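Local coordinates for ureidoglycolate hydrolase (Arabidopsis thaliana, PDB 4PXE), which hydrolyses (S)-ureidoglycolate to glyoxylate, ammonium and carbon dioxide with two bound manganese ions, in the catabolism of purine nucleotides, at residues P85-G90 against A425-D430; L13-P18 against A111-N116. All coordinates share one frame; numbering follows the deposited sequence.

Contact 1. Residues P85-G90 against A425-D430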
loop_
_atom_site.group_PDB
_atom_site.type_symbol
_atom_site.label_atom_id
_atom_site.label_comp_id
_atom_site.label_asym_id
_atom_site.label_seq_id
_atom_site.Cartn_x
_atom_site.Cartn_y
_atom_site.Cartn_z
ATOM N N PRO A 85 32.001 26.242 24.683
ATOM C CA PRO A 85 31.200 25.263 23.940
ATOM C C PRO A 85 30.885 24.058 24.831
ATOM O O PRO A 85 31.782 23.521 25.487
ATOM C CB PRO A 85 32.128 24.863 22.791
ATOM C CG PRO A 85 32.970 26.102 22.559
ATOM C CD PRO A 85 33.187 26.687 23.925
ATOM N N ALA A 86 29.615 23.662 24.859
ATOM C CA ALA A 86 29.143 22.615 25.764
ATOM C C ALA A 86 29.467 21.222 25.242
ATOM O O ALA A 86 29.809 21.047 24.079
ATOM C CB ALA A 86 27.647 22.747 25.980
ATOM N N VAL A 87 29.378 20.236 26.129
ATOM C CA VAL A 87 29.428 18.835 25.713
ATOM C C VAL A 87 27.999 18.373 25.501
ATOM O O VAL A 87 27.176 18.458 26.412
ATOM C CB VAL A 87 30.092 17.947 26.779
ATOM C CG1 VAL A 87 30.318 16.539 26.238
ATOM C CG2 VAL A 87 31.410 18.571 27.240
ATOM N N ALA A 88 27.707 17.898 24.288
ATOM C CA ALA A 88 26.347 17.521 23.916
ATOM C C ALA A 88 26.186 16.010 23.804
ATOM O O ALA A 88 27.133 15.294 23.489
ATOM C CB ALA A 88 25.944 18.194 22.598
ATOM N N THR A 89 24.972 15.540 24.061
ATOM C CA THR A 89 24.655 14.133 23.858
ATOM C C THR A 89 23.184 14.014 23.530
ATOM O O THR A 89 22.382 14.825 23.978
ATOM C CB THR A 89 24.982 13.272 25.104
ATOM O OG1 THR A 89 24.773 11.878 24.806
ATOM C CG2 THR A 89 24.104 13.671 26.295
ATOM N N GLY A 90 22.809 13.003 22.755
ATOM C CA GLY A 90 21.399 12.811 22.498
ATOM C C GLY A 90 21.106 11.826 21.395
ATOM O O GLY A 90 22.013 11.215 20.837
ATOM N N ALA A 425 31.550 13.690 31.832
ATOM C CA ALA A 425 32.251 14.323 32.946
ATOM C C ALA A 425 33.684 14.640 32.549
ATOM O O ALA A 425 34.174 15.755 32.786
ATOM C CB ALA A 425 32.226 13.407 34.162
ATOM N N LYS A 426 34.363 13.661 31.956
ATOM C CA LYS A 426 35.751 13.851 31.539
ATOM C C LYS A 426 35.873 14.971 30.513
ATOM O O LYS A 426 36.756 15.827 30.610
ATOM C CB LYS A 426 36.343 12.556 30.989
ATOM C CG LYS A 426 36.531 11.464 32.025
ATOM C CD LYS A 426 37.054 10.186 31.378
ATOM C CE LYS A 426 37.320 9.111 32.424
ATOM N NZ LYS A 426 38.322 9.537 33.445
ATOM N N LEU A 427 34.988 14.975 29.529
ATOM C CA LEU A 427 35.015 16.006 28.502
ATOM C C LEU A 427 34.670 17.386 29.062
ATOM O O LEU A 427 35.236 18.392 28.632
ATOM C CB LEU A 427 34.084 15.629 27.352
ATOM C CG LEU A 427 34.581 14.423 26.557
ATOM C CD1 LEU A 427 33.520 13.942 25.578
ATOM C CD2 LEU A 427 35.876 14.765 25.822
ATOM N N SER A 428 33.741 17.434 30.014
ATOM C CA SER A 428 33.336 18.701 30.625
ATOM C C SER A 428 34.519 19.407 31.290
ATOM O O SER A 428 34.607 20.635 31.275
ATOM C CB SER A 428 32.212 18.487 31.642
ATOM O OG SER A 428 31.912 19.693 32.344
ATOM N N LEU A 429 35.437 18.623 31.844
ATOM C CA LEU A 429 36.572 19.185 32.574
ATOM C C LEU A 429 37.803 19.424 31.694
ATOM O O LEU A 429 38.780 20.033 32.145
ATOM C CB LEU A 429 36.929 18.277 33.756
ATOM C CG LEU A 429 35.815 18.007 34.772
ATOM C CD1 LEU A 429 36.349 17.219 35.965
ATOM C CD2 LEU A 429 35.144 19.297 35.233
ATOM N N ASP A 430 37.756 18.974 30.444
ATOM C CA ASP A 430 38.909 19.070 29.545
ATOM C C ASP A 430 39.056 20.451 28.918
ATOM O O ASP A 430 38.527 21.435 29.440
ATOM C CB ASP A 430 38.827 18.020 28.438
ATOM C CG ASP A 430 40.132 17.285 28.249
ATOM O OD1 ASP A 430 40.758 16.933 29.273
ATOM O OD2 ASP A 430 40.538 17.071 27.088
ATOM O OXT ASP A 430 39.679 20.619 27.863
#
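Val87 lays its CG2 methyl over one face of the Leu427-Ser428 peptide, the flat group of this contact. CG2 is 3.9 Å from Leu427 C and 3.8 Å from Ser428 N, and stands almost straight above the peptide plane. Leu427 CB projects from the same face, beside the methyl. On the opposite face Asp430 N stands over Leu427 O and donates to it. This is helix-on-sheet packing in an enzyme of the peptidase M20 family. The C-terminal helix 410-429 lies against strand 86-91, which runs between the parallel strands 129-133 and 201-209. The contact is buried and away from the manganese sites.

Both methyls of Val87 take part. CG1 is anti to the backbone N (chi1 -172°), and with the CA-CB bond aimed at the helix this turns both branches toward it. CG1 meets Leu427 CB at 4.0 Å and the CD1 methyl of Leu427 at 4.2 Å. The two side chains cross at about a right angle. With an alanine here, the Leu427-Ser428 peptide and Leu427 CB would probably lose their apolar cover, and a gap would open between strand and helix. Val87 also touches Leu424 of the same helix and Leu129 of the neighbouring strand 129-133. Leu427 reaches further, to Leu205 on strand 201-209.

The polar groups here find their partners in the neighbouring strands and loops. Backbone bonds join Val87 to Ser128 and Glu130. Thr89 OG1 is bonded to Leu205 O. Ser428 holds its hydroxyl anti to its own N (chi1 174°), and Ser428 OG is hydrogen-bonded to the backbone oxygen of Arg127, just before strand 129-133.

Contact 2. Residues L13-P18 against A111-N116; sequences LSVDAP and AIEAIN
Val15 CG1 comes obliquely to the Glu113 carboxylate, from the face that Asp16 N also uses, and lies 3.9 Å from Glu113 CG and 3.8 Å from Glu113 OE2. Just before it, Ser14 O is bonded to Arg120. Next along the chain, Asp16 N donates to Glu113 OE2 at 3.0 Å. The N-H points almost straight at the oxygen, at 170°, but comes from above the carboxylate plane, 39° out of it. Glu113 is extended at its first torsion and bends at chi2 (65°), which brings OE2 to this N-H. The same oxygen forms a salt bridge with Arg120, so two donors grip it. The charge of this arginine is likely to stabilise the carboxylate of the buried Glu113.

Asp16 centres an inverse gamma turn, closed by a weak bond from Ala17 N to Val15 O. Its carboxylate leads away from Glu113. Asp16 OD1 accepts from Gly19 N, so Asp16 is the N-cap of helix 17-28, which starts at Ala17.

The N-terminal segment packs beside helix 105-120 through Glu113. Val15 also rests on Ala414, Val417 and Lys418 of helix 410-429. Elsewhere on helix 105-120, Ile115 packs on strand 129-133 and Ile112 on helix 45-60.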
loop_
_atom_site.group_PDB
_atom_site.type_symbol
_atom_site.label_atom_id
_atom_site.label_comp_id
_atom_site.label_asym_id
_atom_site.label_seq_id
_atom_site.Cartn_x
_atom_site.Cartn_y
_atom_site.Cartn_z
ATOM N N LEU A 13 29.254 6.122 40.562
ATOM C CA LEU A 13 28.152 6.177 39.612
ATOM C C LEU A 13 27.184 5.023 39.851
ATOM O O LEU A 13 27.582 3.858 39.824
ATOM C CB LEU A 13 28.683 6.130 38.174
ATOM C CG LEU A 13 29.671 7.222 37.760
ATOM C CD1 LEU A 13 30.062 7.047 36.287
ATOM C CD2 LEU A 13 29.111 8.619 38.010
ATOM N N SER A 14 25.918 5.343 40.102
ATOM C CA SER A 14 24.903 4.297 40.213
ATOM C C SER A 14 23.642 4.681 39.456
ATOM O O SER A 14 23.136 5.797 39.578
ATOM C CB SER A 14 24.586 3.965 41.678
ATOM O OG SER A 14 23.822 4.984 42.282
ATOM N N VAL A 15 23.154 3.732 38.671
ATOM C CA VAL A 15 22.019 3.926 37.782
ATOM C C VAL A 15 20.797 3.262 38.381
ATOM O O VAL A 15 20.903 2.198 38.990
ATOM C CB VAL A 15 22.310 3.291 36.392
ATOM C CG1 VAL A 15 21.090 3.338 35.480
ATOM C CG2 VAL A 15 23.516 3.954 35.731
ATOM N N ASP A 16 19.637 3.891 38.221
ATOM C CA ASP A 16 18.384 3.251 38.588
ATOM C C ASP A 16 17.974 2.388 37.399
ATOM O O ASP A 16 17.199 2.823 36.548
ATOM C CB ASP A 16 17.321 4.313 38.862
ATOM C CG ASP A 16 16.004 3.725 39.348
ATOM O OD1 ASP A 16 15.855 2.488 39.371
ATOM O OD2 ASP A 16 15.105 4.518 39.696
ATOM N N ALA A 17 18.504 1.167 37.332
ATOM C CA ALA A 17 18.251 0.310 36.169
ATOM C C ALA A 17 16.778 -0.083 35.965
ATOM O O ALA A 17 16.276 0.015 34.851
ATOM C CB ALA A 17 19.172 -0.917 36.170
ATOM N N PRO A 18 16.068 -0.515 37.029
ATOM C CA PRO A 18 14.642 -0.803 36.822
ATOM C C PRO A 18 13.838 0.451 36.493
ATOM O O PRO A 18 12.845 0.371 35.764
ATOM C CB PRO A 18 14.186 -1.353 38.178
ATOM C CG PRO A 18 15.430 -1.809 38.844
ATOM C CD PRO A 18 16.525 -0.924 38.370
ATOM N N ALA A 111 20.418 9.410 28.364
ATOM C CA ALA A 111 21.165 10.653 28.550
ATOM C C ALA A 111 20.616 11.412 29.749
ATOM O O ALA A 111 21.377 11.985 30.537
ATOM C CB ALA A 111 21.112 11.518 27.304
ATOM N N ILE A 112 19.299 11.423 29.891
ATOM C CA ILE A 112 18.678 12.064 31.052
ATOM C C ILE A 112 19.104 11.329 32.325
ATOM O O ILE A 112 19.471 11.960 33.320
ATOM C CB ILE A 112 17.141 12.140 30.916
ATOM C CG1 ILE A 112 16.769 12.983 29.691
ATOM C CG2 ILE A 112 16.525 12.739 32.183
ATOM C CD1 ILE A 112 15.288 12.977 29.350
ATOM N N GLU A 113 19.106 10.000 32.278
ATOM C CA GLU A 113 19.571 9.223 33.422
ATOM C C GLU A 113 21.044 9.509 33.725
ATOM O O GLU A 113 21.434 9.568 34.886
ATOM C CB GLU A 113 19.320 7.719 33.227
ATOM C CG GLU A 113 19.816 6.827 34.382
ATOM C CD GLU A 113 19.090 7.056 35.712
ATOM O OE1 GLU A 113 18.041 7.740 35.748
ATOM O OE2 GLU A 113 19.577 6.533 36.743
ATOM N N ALA A 114 21.855 9.727 32.695
ATOM C CA ALA A 114 23.254 10.084 32.900
ATOM C C ALA A 114 23.408 11.400 33.665
ATOM O O ALA A 114 24.279 11.522 34.540
ATOM C CB ALA A 114 23.976 10.165 31.561
ATOM N N ILE A 115 22.561 12.378 33.358
ATOM C CA ILE A 115 22.559 13.640 34.099
ATOM C C ILE A 115 22.208 13.390 35.562
ATOM O O ILE A 115 22.879 13.878 36.474
ATOM C CB ILE A 115 21.554 14.646 33.501
ATOM C CG1 ILE A 115 22.021 15.104 32.122
ATOM C CG2 ILE A 115 21.381 15.846 34.414
ATOM C CD1 ILE A 115 23.340 15.794 32.118
ATOM N N ASN A 116 21.151 12.623 35.786
ATOM C CA ASN A 116 20.725 12.300 37.144
ATOM C C ASN A 116 21.781 11.525 37.934
ATOM O O ASN A 116 21.994 11.787 39.124
ATOM C CB ASN A 116 19.374 11.581 37.114
ATOM C CG ASN A 116 18.236 12.522 36.724
ATOM O OD1 ASN A 116 18.220 13.685 37.135
ATOM N ND2 ASN A 116 17.295 12.032 35.932
#

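How the contacts relate
Contact 1 is core and contact 2 is closer to the surface. Their centres are about 17 Å apart, on the same side of the chain's centre. Helix 410-429 takes part in contact 1 and also borders contact 2. Helix 105-120 lies between strand and N-terminal segment, and the two contacts meet directly where Thr89 CG2 packs on Ala111 CB at 3.8 Å. The chemistry follows the place. The strand-helix packing of 85-90 with 425-430 is methyl against backbone and side-chain carbon. The pairing of 13-18 with 111-116 turns on one carboxylate oxygen of the buried Glu113, while the aspartate beside it is exposed.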